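PDB 5JD3: LAE5 from Uncultured bacterium, which probably hydrolyses ester bonds as an esterase of the GDSL-like lipase/acylhydrolase family. Local coordinates for residues 113-118 with 128-133; 87-92 with 132-137; 199-202 with 208-211. All coordinates share one frame; numbering follows the deposited sequence.

Contact 1: residues 113-118 with 128-133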
# COMPACT_ATOMS: atom_id res chain seq x y z
N ILE A 113 -2.01 6.19 -5.89
CA ILE A 113 -2.38 7.52 -5.41
C ILE A 113 -1.72 8.62 -6.23
O ILE A 113 -2.40 9.50 -6.76
CB ILE A 113 -2.02 7.70 -3.92
CG1 ILE A 113 -2.94 6.85 -3.04
CG2 ILE A 113 -2.13 9.16 -3.52
CD1 ILE A 113 -2.72 7.04 -1.56
N ASN A 114 -0.39 8.56 -6.34
CA ASN A 114 0.35 9.55 -7.12
C ASN A 114 0.04 9.43 -8.61
O ASN A 114 0.08 10.42 -9.33
CB ASN A 114 1.85 9.41 -6.87
CG ASN A 114 2.24 9.79 -5.46
OD1 ASN A 114 1.72 10.75 -4.90
ND2 ASN A 114 3.17 9.03 -4.88
N ASP A 115 -0.25 8.21 -9.05
CA ASP A 115 -0.64 7.97 -10.43
C ASP A 115 -1.90 8.76 -10.77
O ASP A 115 -2.04 9.29 -11.88
CB ASP A 115 -0.88 6.48 -10.67
CG ASP A 115 0.31 5.63 -10.26
OD1 ASP A 115 0.92 4.99 -11.14
OD2 ASP A 115 0.64 5.61 -9.05
N VAL A 116 -2.81 8.85 -9.81
CA VAL A 116 -4.06 9.58 -9.98
C VAL A 116 -3.88 11.06 -9.64
O VAL A 116 -4.40 11.93 -10.34
CB VAL A 116 -5.18 8.99 -9.09
CG1 VAL A 116 -6.43 9.85 -9.15
CG2 VAL A 116 -5.49 7.56 -9.52
N TRP A 117 -3.14 11.33 -8.57
CA TRP A 117 -3.02 12.67 -8.02
C TRP A 117 -2.42 13.68 -8.99
O TRP A 117 -2.85 14.84 -9.04
CB TRP A 117 -2.18 12.64 -6.74
CG TRP A 117 -2.53 13.72 -5.76
CD1 TRP A 117 -3.38 14.77 -5.97
CD2 TRP A 117 -2.04 13.86 -4.42
NE1 TRP A 117 -3.46 15.55 -4.84
CE2 TRP A 117 -2.64 15.02 -3.88
CE3 TRP A 117 -1.16 13.12 -3.63
CZ2 TRP A 117 -2.38 15.45 -2.58
CZ3 TRP A 117 -0.90 13.55 -2.35
CH2 TRP A 117 -1.51 14.70 -1.83
N ARG A 118 -1.43 13.25 -9.77
CA ARG A 118 -0.73 14.15 -10.68
C ARG A 118 -1.63 14.66 -11.80
O ARG A 118 -1.38 15.72 -12.38
CB ARG A 118 0.50 13.46 -11.27
CG ARG A 118 1.57 13.08 -10.25
CD ARG A 118 2.21 14.30 -9.59
NE ARG A 118 1.45 14.77 -8.44
CZ ARG A 118 1.57 14.28 -7.21
NH1 ARG A 118 0.84 14.77 -6.22
NH2 ARG A 118 2.43 13.30 -6.97
N ARG A 128 3.65 13.45 -17.79
CA ARG A 128 3.88 12.89 -16.46
C ARG A 128 2.81 11.88 -16.05
O ARG A 128 3.08 10.95 -15.28
CB ARG A 128 3.97 14.04 -15.44
CG ARG A 128 3.75 13.64 -14.00
CD ARG A 128 3.93 14.83 -13.07
NE ARG A 128 5.33 15.22 -12.95
CZ ARG A 128 6.19 14.67 -12.09
NH1 ARG A 128 5.78 13.70 -11.28
NH2 ARG A 128 7.44 15.08 -12.05
N HIS A 129 1.61 12.04 -16.58
CA HIS A 129 0.45 11.27 -16.14
C HIS A 129 0.52 9.78 -16.50
O HIS A 129 0.94 9.40 -17.59
CB HIS A 129 -0.83 11.87 -16.73
CG HIS A 129 -1.01 13.32 -16.41
ND1 HIS A 129 -1.82 14.15 -17.15
CD2 HIS A 129 -0.50 14.08 -15.42
CE1 HIS A 129 -1.79 15.37 -16.64
NE2 HIS A 129 -1.00 15.35 -15.58
N VAL A 130 0.08 8.95 -15.55
CA VAL A 130 -0.03 7.51 -15.78
C VAL A 130 -1.48 7.15 -16.09
O VAL A 130 -2.32 7.07 -15.19
CB VAL A 130 0.46 6.70 -14.57
CG1 VAL A 130 0.32 5.21 -14.84
CG2 VAL A 130 1.90 7.05 -14.23
N CYS A 131 -1.77 6.94 -17.37
CA CYS A 131 -3.11 6.61 -17.83
C CYS A 131 -3.59 5.27 -17.25
O CYS A 131 -2.77 4.44 -16.87
CB CYS A 131 -3.15 6.57 -19.36
SG CYS A 131 -2.78 8.16 -20.15
N PRO A 132 -4.92 5.07 -17.17
CA PRO A 132 -5.49 3.82 -16.67
C PRO A 132 -4.92 2.58 -17.36
O PRO A 132 -4.72 1.55 -16.71
CB PRO A 132 -6.98 3.97 -16.98
CG PRO A 132 -7.22 5.43 -16.93
CD PRO A 132 -5.97 6.07 -17.47
N GLU A 133 -4.66 2.69 -18.66
CA GLU A 133 -4.12 1.57 -19.43
C GLU A 133 -2.71 1.20 -18.98
O GLU A 133 -2.40 0.03 -18.78
CB GLU A 133 -4.12 1.91 -20.93
CG GLU A 133 -3.49 0.85 -21.80
CD GLU A 133 -3.66 1.14 -23.28
OE1 GLU A 133 -4.61 1.85 -23.64
OE2 GLU A 133 -2.83 0.65 -24.08
O HOH W 1 0.27 10.39 -13.03
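Arg118, Asp115 and Val130 carry this contact, in which the start of helix 113-121 meets the connection leading into helix 132-146 of a GDSL (SGNH) hydrolase fold. Asn114 and Asp115 belong to the GxND sequence of this family, whose asparagine in relatives helps form the oxyanion hole. The two methyls of Val130 sit against one carboxylate oxygen of Asp115: OD1 of Asp115 lies 3.8 Å from CG1 of Val130 and equally far from its CG2. With CG1 anti to the backbone N (chi1 180°), Val130 presents both methyls to this oxygen. OD1 is not left to carbon alone, since it also accepts from the backbone N of Val88 at the start of helix 88-100. The CA atoms come nearest here, CA of Asp115 lying 5.4 Å from CA of Val130.

One turn on, Arg118 meets Arg128 through aliphatic parts, CD of Arg118 being 3.9 Å from CD of Arg128. The Arg118 chain kinks at chi2 (-65°) and chi3, and its guanidinium is carried back over its own helix. There NH1 stands 3.3 Å above the plane of the Trp117 ring, toward its rim, and pairs with Asp121, while NH2 makes a weak bond to OD1 of Asn114. The two guanidinium planes are 65° apart; Arg128 is exposed and poorly ordered, so its outer end is probably mobile. His129 brings CD2 within 4.3 Å of CB of Arg118, and its NE2 is hydrogen-bonded to the Leu122 carbonyl. Between the two backbones sits a water, donating to O of Asp115 at 2.8 Å and accepting from N of Val130 at 2.9 Å.

Contact 2: residues 87-92 with 132-137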
# COMPACT_ATOMS: atom_id res chain seq x y z
N THR A 87 5.06 6.48 -8.59
CA THR A 87 3.94 5.91 -9.34
C THR A 87 4.27 4.44 -9.59
O THR A 87 5.32 3.96 -9.17
CB THR A 87 3.70 6.64 -10.67
OG1 THR A 87 4.83 6.48 -11.52
CG2 THR A 87 3.45 8.12 -10.42
N VAL A 88 3.38 3.74 -10.29
CA VAL A 88 3.64 2.34 -10.62
C VAL A 88 4.78 2.28 -11.65
O VAL A 88 5.44 1.25 -11.79
CB VAL A 88 2.38 1.64 -11.17
CG1 VAL A 88 2.06 2.11 -12.58
CG2 VAL A 88 2.55 0.13 -11.13
N ARG A 89 5.00 3.39 -12.34
CA ARG A 89 6.10 3.52 -13.28
C ARG A 89 7.44 3.49 -12.55
O ARG A 89 8.40 2.85 -12.99
CB ARG A 89 5.97 4.81 -14.09
CG ARG A 89 7.01 5.00 -15.17
CD ARG A 89 6.87 6.37 -15.83
NE ARG A 89 5.70 6.46 -16.70
CZ ARG A 89 4.90 7.52 -16.77
NH1 ARG A 89 5.14 8.59 -16.03
NH2 ARG A 89 3.86 7.51 -17.59
N ASP A 90 7.50 4.18 -11.41
CA ASP A 90 8.70 4.22 -10.59
C ASP A 90 8.97 2.88 -9.92
O ASP A 90 10.13 2.48 -9.75
CB ASP A 90 8.59 5.32 -9.53
CG ASP A 90 8.41 6.70 -10.13
OD1 ASP A 90 8.98 6.95 -11.22
OD2 ASP A 90 7.71 7.53 -9.52
N LEU A 91 7.90 2.19 -9.54
CA LEU A 91 8.01 0.89 -8.88
C LEU A 91 8.67 -0.15 -9.79
O LEU A 91 9.53 -0.91 -9.36
CB LEU A 91 6.64 0.39 -8.44
CG LEU A 91 6.28 0.55 -6.96
CD1 LEU A 91 6.44 1.99 -6.51
CD2 LEU A 91 4.86 0.06 -6.71
N ALA A 92 8.25 -0.17 -11.05
CA ALA A 92 8.75 -1.13 -12.02
C ALA A 92 10.24 -0.95 -12.28
O ALA A 92 10.95 -1.92 -12.56
CB ALA A 92 7.97 -1.02 -13.32
N PRO A 132 -4.92 5.07 -17.17
CA PRO A 132 -5.49 3.82 -16.67
C PRO A 132 -4.92 2.58 -17.36
O PRO A 132 -4.72 1.55 -16.71
CB PRO A 132 -6.98 3.97 -16.98
CG PRO A 132 -7.22 5.43 -16.93
CD PRO A 132 -5.97 6.07 -17.47
N GLU A 133 -4.66 2.69 -18.66
CA GLU A 133 -4.12 1.57 -19.43
C GLU A 133 -2.71 1.20 -18.98
O GLU A 133 -2.40 0.03 -18.78
CB GLU A 133 -4.12 1.91 -20.93
CG GLU A 133 -3.49 0.85 -21.80
CD GLU A 133 -3.66 1.14 -23.28
OE1 GLU A 133 -4.61 1.85 -23.64
OE2 GLU A 133 -2.83 0.65 -24.08
N GLU A 134 -1.85 2.21 -18.84
CA GLU A 134 -0.48 1.97 -18.39
C GLU A 134 -0.46 1.44 -16.96
O GLU A 134 0.33 0.55 -16.64
CB GLU A 134 0.35 3.26 -18.48
CG GLU A 134 1.78 3.10 -17.98
CD GLU A 134 2.58 4.39 -18.04
OE1 GLU A 134 2.01 5.42 -18.46
OE2 GLU A 134 3.77 4.37 -17.67
N TYR A 135 -1.33 1.99 -16.12
CA TYR A 135 -1.43 1.56 -14.73
C TYR A 135 -1.76 0.08 -14.63
O TYR A 135 -1.11 -0.66 -13.89
CB TYR A 135 -2.48 2.40 -13.99
CG TYR A 135 -2.65 2.02 -12.54
CD1 TYR A 135 -1.78 2.51 -11.57
CD2 TYR A 135 -3.69 1.20 -12.13
CE1 TYR A 135 -1.94 2.17 -10.24
CE2 TYR A 135 -3.85 0.86 -10.80
CZ TYR A 135 -2.98 1.34 -9.86
OH TYR A 135 -3.13 1.01 -8.53
N GLU A 136 -2.78 -0.35 -15.37
CA GLU A 136 -3.19 -1.75 -15.37
C GLU A 136 -2.08 -2.65 -15.90
O GLU A 136 -1.69 -3.62 -15.25
CB GLU A 136 -4.45 -1.95 -16.21
CG GLU A 136 -4.81 -3.41 -16.43
CD GLU A 136 -6.10 -3.59 -17.20
OE1 GLU A 136 -6.44 -2.70 -18.01
OE2 GLU A 136 -6.77 -4.63 -17.01
N LYS A 137 -1.58 -2.33 -17.09
CA LYS A 137 -0.56 -3.12 -17.77
C LYS A 137 0.68 -3.30 -16.90
O LYS A 137 1.22 -4.41 -16.80
CB LYS A 137 -0.19 -2.48 -19.10
CG LYS A 137 0.71 -3.33 -19.98
CD LYS A 137 -0.04 -3.84 -21.20
CE LYS A 137 0.90 -4.47 -22.21
NZ LYS A 137 0.18 -4.96 -23.42
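Arg89 and Glu134 both start with CG anti to the backbone N (chi1 178° in Glu134), but only the glutamate continues straight; Arg89 bends at chi3 (-73°), and its guanidinium turns one side to the carboxylate. The two chains cross at about a right angle. Arg89 grips side-on with two nitrogens: NE donates to OE2 of Glu134 at 3.0 Å, and NH2 of Arg89 to OE1 of Glu134 at 2.9 Å. A weak third bond runs from NH2 of Arg89 to OE2 of Glu134 at 3.1 Å. Both oxygens are met on their syn side, yet the planes of the two groups are 41° apart, and the carboxylate oxygens lie tilted from the guanidinium plane, so the salt bridge is twisted and its bonds are bent. The remaining nitrogen, NH1 of Arg89, donates to the carbonyl of Arg128, which helps fix the rotation of the guanidinium.

Further inside, the contact turns apolar. CG1 of Val88 packs 4.0 Å from CD1 of Tyr135, the two side chains crossing nearly perpendicularly. Tyr135 passes on beyond the valine and uses its hydroxyl on the carbonyl of Ile111, and its ring meets that of Tyr176 on helix 168-187.

The helix carrying Val88 and Arg89 is closed at its start by a capping box. N of Thr87 donates to OD2 of Asp90 at 3.0 Å, from above the carboxylate plane, and OG1 of Thr87 accepts weakly from N of Arg89 at 3.2 Å. A salt bridge at the rim with apolar packing behind it thus joins helices 88-100 and 132-146, two connecting helices of the three-layer alpha/beta/alpha fold of GDSL hydrolases, around its parallel sheet.

Contact 3: residues 199-202 with 208-211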
# COMPACT_ATOMS: atom_id res chain seq x y z
N ASP A 199 -13.89 4.73 4.05
CA ASP A 199 -15.31 5.05 3.86
C ASP A 199 -16.13 4.75 5.10
O ASP A 199 -17.10 5.45 5.40
CB ASP A 199 -15.87 4.29 2.66
CG ASP A 199 -15.35 4.81 1.33
OD1 ASP A 199 -14.65 5.85 1.33
OD2 ASP A 199 -15.65 4.19 0.29
N ARG A 200 -15.75 3.70 5.82
CA ARG A 200 -16.42 3.35 7.07
C ARG A 200 -16.10 4.36 8.16
O ARG A 200 -16.97 4.77 8.92
CB ARG A 200 -16.04 1.94 7.51
CG ARG A 200 -16.95 0.85 6.97
CD ARG A 200 -16.37 -0.53 7.21
NE ARG A 200 -15.45 -0.93 6.15
CZ ARG A 200 -14.35 -1.64 6.33
NH1 ARG A 200 -13.57 -1.95 5.30
NH2 ARG A 200 -14.01 -2.03 7.55
N TYR A 201 -14.83 4.76 8.22
CA TYR A 201 -14.38 5.75 9.19
C TYR A 201 -15.08 7.09 8.96
O TYR A 201 -15.49 7.76 9.91
CB TYR A 201 -12.86 5.93 9.11
CG TYR A 201 -12.28 6.80 10.20
CD1 TYR A 201 -11.74 6.23 11.35
CD2 TYR A 201 -12.26 8.18 10.09
CE1 TYR A 201 -11.20 7.02 12.35
CE2 TYR A 201 -11.73 8.98 11.09
CZ TYR A 201 -11.20 8.39 12.21
OH TYR A 201 -10.66 9.18 13.21
N LEU A 202 -15.21 7.47 7.69
CA LEU A 202 -15.76 8.78 7.33
C LEU A 202 -17.26 8.91 7.61
O LEU A 202 -17.85 9.96 7.37
CB LEU A 202 -15.49 9.06 5.85
CG LEU A 202 -14.02 9.31 5.49
CD1 LEU A 202 -13.83 9.39 3.98
CD2 LEU A 202 -13.52 10.58 6.17
N ALA A 208 -11.01 16.15 7.28
CA ALA A 208 -10.08 17.06 7.95
C ALA A 208 -9.58 16.48 9.27
O ALA A 208 -8.48 16.79 9.71
CB ALA A 208 -10.74 18.41 8.18
N GLN A 209 -10.41 15.65 9.90
CA GLN A 209 -10.05 15.01 11.16
C GLN A 209 -8.90 14.02 10.96
O GLN A 209 -8.16 13.72 11.90
CB GLN A 209 -11.27 14.32 11.78
CG GLN A 209 -11.08 13.86 13.21
CD GLN A 209 -10.57 12.43 13.30
OE1 GLN A 209 -10.49 11.72 12.30
NE2 GLN A 209 -10.23 12.00 14.51
N LEU A 210 -8.76 13.52 9.74
CA LEU A 210 -7.70 12.57 9.41
C LEU A 210 -6.55 13.21 8.64
O LEU A 210 -5.39 13.06 9.00
CB LEU A 210 -8.26 11.40 8.59
CG LEU A 210 -9.01 10.31 9.35
CD1 LEU A 210 -9.31 9.15 8.41
CD2 LEU A 210 -8.22 9.84 10.56
N ALA A 211 -6.89 13.92 7.56
CA ALA A 211 -5.87 14.47 6.67
C ALA A 211 -6.33 15.76 6.00
O ALA A 211 -7.36 15.78 5.33
CB ALA A 211 -5.48 13.44 5.63
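The phenol ring of Tyr201 and the amide of Gln209 are only 27° from coplanar, with OE1 of Gln209 at the ring edge, in its plane. There the Tyr201 hydroxyl donates to OE1 of Gln209 at 2.7 Å. The bond reaches the oxygen from the flank, at a C=O...donor angle of 105°. OE1 of Gln209 lies on the CE2 side of the hydroxyl, 3.2 Å from CE2 of Tyr201. Gln209 gets its amide there by bending at chi2 (-91°). Leu210 comes at the ring obliquely: its CG is 3.5 Å from CE2 of Tyr201 and its CD1 equally near CD2 of the ring, while Val224 of helix 219-232 also touches the tyrosine. Tyr201 ends helix 194-201, and the loop it holds runs on toward the DxxH sequence that in GDSL hydrolases supplies the catalytic aspartate and histidine. A phenylalanine here would probably keep the packing against Leu210 but leave OE1 of Gln209 without its hydroxyl donor and the amide freer to turn. Leu210 is buried, packing also on Ala220, and its backbone is hydrogen-bonded to Asn218.

Contacts 1 and 2 adjoin, their centres about 8 Å apart: contact 2 packs the first turns of helix 132-146 on helix 88-100, contact 1 the connection just before that helix on helix 113-121. The two share polar links through Asp115 and Arg128. All three contacts are partly buried and none is wholly core. Contacts 1 and 2 pair buried side chains with a more exposed rim of arginines and Glu134, contact 1 relying on a water bridge and aliphatic arginine packing, contact 2 on a charged pair. Contact 3, about 23 Å from contact 1 between centres, ties a helix end to a nearby loop through an uncharged phenol-amide bond, with buried Leu210 beside partly exposed Tyr201 and Gln209.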